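Local structure of putative dimetal phosphatase (Danio rerio, 2NXF) at residues S227-I239 against G269-T282. The protein probably hydrolyses ADP-ribose and CDP-alcohols such as CDP-choline, as a metal-dependent diphosphatase of the calcineurin-like phosphoesterase family. Numbering follows the deposited sequence.
Sequences SHLPVHPCAADPI and GGRCTDSSGAQHIT. With ZN (zinc ion), chain C.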
loop_
_atom_site.group_PDB
_atom_site.type_symbol
_atom_site.label_atom_id
_atom_site.label_comp_id
_atom_site.label_asym_id
_atom_site.label_seq_id
_atom_site.Cartn_x
_atom_site.Cartn_y
_atom_site.Cartn_z
ATOM N N SER A 227 -1.284 2.346 -3.115
ATOM C CA SER A 227 -1.716 2.944 -1.845
ATOM C C SER A 227 -1.664 1.853 -0.780
ATOM O O SER A 227 -1.946 0.704 -1.093
ATOM C CB SER A 227 -3.153 3.443 -2.018
ATOM O OG SER A 227 -3.782 3.742 -0.769
ATOM N N HIS A 228 -1.350 2.178 0.482
ATOM C CA HIS A 228 -1.406 1.074 1.448
ATOM C C HIS A 228 -2.859 0.589 1.541
ATOM O O HIS A 228 -3.115 -0.625 1.623
ATOM C CB HIS A 228 -0.938 1.484 2.844
ATOM C CG HIS A 228 -0.888 0.337 3.790
ATOM N ND1 HIS A 228 -0.084 -0.766 3.569
ATOM C CD2 HIS A 228 -1.564 0.099 4.937
ATOM C CE1 HIS A 228 -0.254 -1.627 4.563
ATOM N NE2 HIS A 228 -1.148 -1.127 5.403
ATOM N N LEU A 229 -3.792 1.536 1.526
ATOM C CA LEU A 229 -5.207 1.228 1.722
ATOM C C LEU A 229 -5.982 1.082 0.422
ATOM O O LEU A 229 -5.849 1.913 -0.498
ATOM C CB LEU A 229 -5.900 2.345 2.537
ATOM C CG LEU A 229 -5.381 2.556 3.967
ATOM C CD1 LEU A 229 -6.156 3.715 4.646
ATOM C CD2 LEU A 229 -5.469 1.293 4.771
ATOM N N PRO A 230 -6.831 0.046 0.349
ATOM C CA PRO A 230 -7.761 -0.096 -0.783
ATOM C C PRO A 230 -8.873 0.956 -0.723
ATOM O O PRO A 230 -9.159 1.516 0.352
ATOM C CB PRO A 230 -8.347 -1.501 -0.585
ATOM C CG PRO A 230 -8.243 -1.760 0.883
ATOM C CD PRO A 230 -6.943 -1.077 1.298
ATOM N N VAL A 231 -9.487 1.212 -1.877
ATOM C CA VAL A 231 -10.581 2.191 -1.945
ATOM C C VAL A 231 -11.873 1.641 -2.553
ATOM O O VAL A 231 -12.921 2.275 -2.443
ATOM C CB VAL A 231 -10.165 3.495 -2.680
ATOM C CG1 VAL A 231 -8.990 4.209 -1.951
ATOM C CG2 VAL A 231 -9.819 3.198 -4.171
ATOM N N HIS A 232 -11.831 0.462 -3.176
ATOM C CA HIS A 232 -13.068 -0.070 -3.780
ATOM C C HIS A 232 -13.655 -1.168 -2.892
ATOM O O HIS A 232 -12.984 -2.153 -2.609
ATOM C CB HIS A 232 -12.819 -0.598 -5.197
ATOM C CG HIS A 232 -14.065 -0.668 -6.024
ATOM N ND1 HIS A 232 -15.193 -1.352 -5.613
ATOM C CD2 HIS A 232 -14.368 -0.126 -7.226
ATOM C CE1 HIS A 232 -16.137 -1.223 -6.532
ATOM N NE2 HIS A 232 -15.662 -0.484 -7.521
ATOM N N PRO A 233 -14.916 -0.994 -2.441
ATOM C CA PRO A 233 -15.536 -2.002 -1.586
ATOM C C PRO A 233 -15.571 -3.436 -2.148
ATOM O O PRO A 233 -15.694 -4.384 -1.366
ATOM C CB PRO A 233 -16.972 -1.473 -1.394
ATOM C CG PRO A 233 -16.870 -0.029 -1.613
ATOM C CD PRO A 233 -15.811 0.163 -2.662
ATOM N N CYS A 234 -15.493 -3.593 -3.477
ATOM C CA CYS A 234 -15.457 -4.941 -4.093
ATOM C C CYS A 234 -14.104 -5.624 -3.943
ATOM O O CYS A 234 -13.991 -6.835 -4.157
ATOM C CB CYS A 234 -15.844 -4.931 -5.584
ATOM S SG CYS A 234 -15.014 -3.717 -6.659
ATOM N N ALA A 235 -13.090 -4.845 -3.581
ATOM C CA ALA A 235 -11.706 -5.330 -3.573
ATOM C C ALA A 235 -11.114 -5.557 -2.193
ATOM O O ALA A 235 -9.957 -5.965 -2.083
ATOM C CB ALA A 235 -10.799 -4.374 -4.387
ATOM N N ALA A 236 -11.887 -5.299 -1.137
ATOM C CA ALA A 236 -11.355 -5.445 0.224
ATOM C C ALA A 236 -12.494 -5.480 1.221
ATOM O O ALA A 236 -13.589 -5.018 0.927
ATOM C CB ALA A 236 -10.436 -4.295 0.562
ATOM N N ASP A 237 -12.209 -6.009 2.405
ATOM C CA ASP A 237 -13.174 -5.954 3.502
ATOM C C ASP A 237 -13.428 -4.479 3.867
ATOM O O ASP A 237 -12.493 -3.677 3.858
ATOM C CB ASP A 237 -12.647 -6.724 4.709
ATOM C CG ASP A 237 -13.696 -6.880 5.794
ATOM O OD1 ASP A 237 -13.879 -5.952 6.614
ATOM O OD2 ASP A 237 -14.383 -7.933 5.833
ATOM N N PRO A 238 -14.691 -4.116 4.180
ATOM C CA PRO A 238 -15.008 -2.717 4.529
ATOM C C PRO A 238 -14.123 -2.148 5.648
ATOM O O PRO A 238 -13.812 -0.961 5.628
ATOM C CB PRO A 238 -16.452 -2.783 5.016
ATOM C CG PRO A 238 -17.007 -4.008 4.459
ATOM C CD PRO A 238 -15.889 -4.975 4.214
ATOM N N ILE A 239 -13.697 -2.983 6.595
ATOM C CA ILE A 239 -12.882 -2.464 7.696
ATOM C C ILE A 239 -11.522 -1.976 7.229
ATOM O O ILE A 239 -10.828 -1.283 7.978
ATOM C CB ILE A 239 -12.721 -3.460 8.873
ATOM C CG1 ILE A 239 -12.366 -2.693 10.171
ATOM C CG2 ILE A 239 -11.696 -4.552 8.530
ATOM C CD1 ILE A 239 -12.512 -3.519 11.462
ATOM N N GLY A 269 -6.495 -10.200 0.898
ATOM C CA GLY A 269 -6.493 -9.825 -0.524
ATOM C C GLY A 269 -7.895 -9.689 -1.114
ATOM O O GLY A 269 -8.904 -10.030 -0.481
ATOM N N GLY A 270 -7.953 -9.191 -2.341
ATOM C CA GLY A 270 -9.219 -9.045 -3.046
ATOM C C GLY A 270 -8.917 -8.456 -4.406
ATOM O O GLY A 270 -7.799 -7.995 -4.658
ATOM N N ARG A 271 -9.907 -8.467 -5.284
ATOM C CA ARG A 271 -9.742 -7.886 -6.619
ATOM C C ARG A 271 -11.093 -7.722 -7.269
ATOM O O ARG A 271 -12.004 -8.526 -7.042
ATOM C CB ARG A 271 -8.859 -8.777 -7.499
ATOM C CG ARG A 271 -9.355 -10.237 -7.603
ATOM C CD ARG A 271 -8.350 -11.101 -8.338
ATOM N NE ARG A 271 -7.045 -11.136 -7.661
ATOM C CZ ARG A 271 -5.975 -11.751 -8.160
ATOM N NH1 ARG A 271 -6.071 -12.358 -9.346
ATOM N NH2 ARG A 271 -4.825 -11.738 -7.481
ATOM N N CYS A 272 -11.214 -6.697 -8.106
ATOM C CA CYS A 272 -12.434 -6.498 -8.893
ATOM C C CYS A 272 -12.171 -5.453 -9.957
ATOM O O CYS A 272 -11.215 -4.700 -9.868
ATOM C CB CYS A 272 -13.589 -6.026 -8.016
ATOM S SG CYS A 272 -13.233 -4.466 -7.214
ATOM N N THR A 273 -13.043 -5.424 -10.958
ATOM C CA THR A 273 -13.004 -4.394 -11.982
ATOM C C THR A 273 -14.139 -3.422 -11.677
ATOM O O THR A 273 -15.291 -3.849 -11.487
ATOM C CB THR A 273 -13.216 -5.018 -13.373
ATOM O OG1 THR A 273 -12.346 -6.150 -13.511
ATOM C CG2 THR A 273 -12.921 -4.006 -14.468
ATOM N N ASP A 274 -13.824 -2.126 -11.624
ATOM C CA ASP A 274 -14.857 -1.108 -11.450
ATOM C C ASP A 274 -15.703 -1.013 -12.727
ATOM O O ASP A 274 -15.257 -1.438 -13.790
ATOM C CB ASP A 274 -14.246 0.262 -11.140
ATOM C CG ASP A 274 -15.307 1.288 -10.799
ATOM O OD1 ASP A 274 -15.834 1.222 -9.672
ATOM O OD2 ASP A 274 -15.663 2.123 -11.670
ATOM N N SER A 275 -16.906 -0.447 -12.630
ATOM C CA SER A 275 -17.728 -0.222 -13.829
ATOM C C SER A 275 -17.015 0.631 -14.898
ATOM O O SER A 275 -17.325 0.517 -16.088
ATOM C CB SER A 275 -19.110 0.366 -13.481
ATOM O OG SER A 275 -18.990 1.595 -12.775
ATOM N N SER A 276 -16.058 1.456 -14.468
ATOM C CA SER A 276 -15.207 2.252 -15.370
ATOM C C SER A 276 -14.218 1.407 -16.185
ATOM O O SER A 276 -13.702 1.875 -17.203
ATOM C CB SER A 276 -14.419 3.304 -14.581
ATOM O OG SER A 276 -13.346 2.702 -13.843
ATOM N N GLY A 277 -13.943 0.180 -15.736
ATOM C CA GLY A 277 -12.945 -0.684 -16.381
ATOM C C GLY A 277 -11.621 -0.758 -15.626
ATOM O O GLY A 277 -10.798 -1.642 -15.883
ATOM N N ALA A 278 -11.412 0.164 -14.691
ATOM C CA ALA A 278 -10.202 0.169 -13.872
ATOM C C ALA A 278 -10.175 -1.067 -12.986
ATOM O O ALA A 278 -11.186 -1.455 -12.421
ATOM C CB ALA A 278 -10.129 1.411 -13.030
ATOM N N GLN A 279 -9.008 -1.683 -12.886
ATOM C CA GLN A 279 -8.839 -2.869 -12.066
ATOM C C GLN A 279 -8.360 -2.472 -10.675
ATOM O O GLN A 279 -7.403 -1.712 -10.553
ATOM C CB GLN A 279 -7.809 -3.775 -12.737
ATOM C CG GLN A 279 -7.399 -4.966 -11.942
ATOM C CD GLN A 279 -8.393 -6.088 -12.074
ATOM O OE1 GLN A 279 -8.701 -6.526 -13.192
ATOM N NE2 GLN A 279 -8.901 -6.577 -10.935
ATOM N N HIS A 280 -9.016 -2.992 -9.639
ATOM C CA HIS A 280 -8.521 -2.845 -8.266
ATOM C C HIS A 280 -7.932 -4.154 -7.811
ATOM O O HIS A 280 -8.546 -5.214 -7.999
ATOM C CB HIS A 280 -9.647 -2.378 -7.342
ATOM C CG HIS A 280 -10.089 -0.981 -7.653
ATOM N ND1 HIS A 280 -9.695 0.098 -6.899
ATOM C CD2 HIS A 280 -10.795 -0.481 -8.698
ATOM C CE1 HIS A 280 -10.170 1.206 -7.443
ATOM N NE2 HIS A 280 -10.851 0.883 -8.531
ATOM N N ILE A 281 -6.723 -4.078 -7.257
ATOM C CA ILE A 281 -6.031 -5.266 -6.775
ATOM C C ILE A 281 -5.589 -5.012 -5.340
ATOM O O ILE A 281 -4.897 -4.028 -5.056
ATOM C CB ILE A 281 -4.774 -5.586 -7.623
ATOM C CG1 ILE A 281 -5.137 -5.707 -9.111
ATOM C CG2 ILE A 281 -4.072 -6.867 -7.118
ATOM C CD1 ILE A 281 -3.915 -5.616 -10.035
ATOM N N THR A 282 -6.005 -5.887 -4.430
ATOM C CA THR A 282 -5.525 -5.833 -3.057
ATOM C C THR A 282 -4.679 -7.076 -2.826
ATOM O O THR A 282 -5.188 -8.183 -2.855
ATOM C CB THR A 282 -6.693 -5.764 -2.045
ATOM O OG1 THR A 282 -7.539 -4.659 -2.382
ATOM C CG2 THR A 282 -6.167 -5.592 -0.580
HETATM ZN ZN ZN C . -1.863 -2.115 7.245
HETATM O O HOH W 1 -9.201 -0.493 -4.149
HETATM O O HOH W 2 -12.476 -8.982 -3.585
HETATM O O HOH W 3 -2.442 -4.180 7.091
#
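Both ring nitrogens of H232 are spoken for. H232 NE2 donates to D274 OD1 (2.8 Å) within the imidazole plane but at a bent 131°, using the oxygen's anti lone pair; H232 ND1 accepts from the backbone N of C234 at 3.1 Å. D274 OD1 also forms a salt bridge with R253 of helix 245-253, while OD2 takes S276 N in an Asx turn. With CG anti to the backbone N (chi1 -159°), the H232 ring turns its edge to the face of H280, and H232 CB lies over that face, 3.7 Å from the H280 ring centroid, a CH-pi contact. One face of H232 carries C272 SG, half of the disulfide to C234. In this metallophosphoesterase fold, the loop after strand 222-227 starts with the zinc ligand H228, then lies across the antiparallel hairpin of strands 270-273 and 279-282, at one edge of a mixed sheet. Cutting H232 back to an alanine would probably leave C234 N without its acceptor and D274 OD1 with R253 but no imidazole, and open a gap beside C272 SG. T282 OG1 donates to A235 O (2.8 Å) from above the carbonyl plane. Water 1 joins V231 N to H280 ND1; water 2 links C234 O and R271 N.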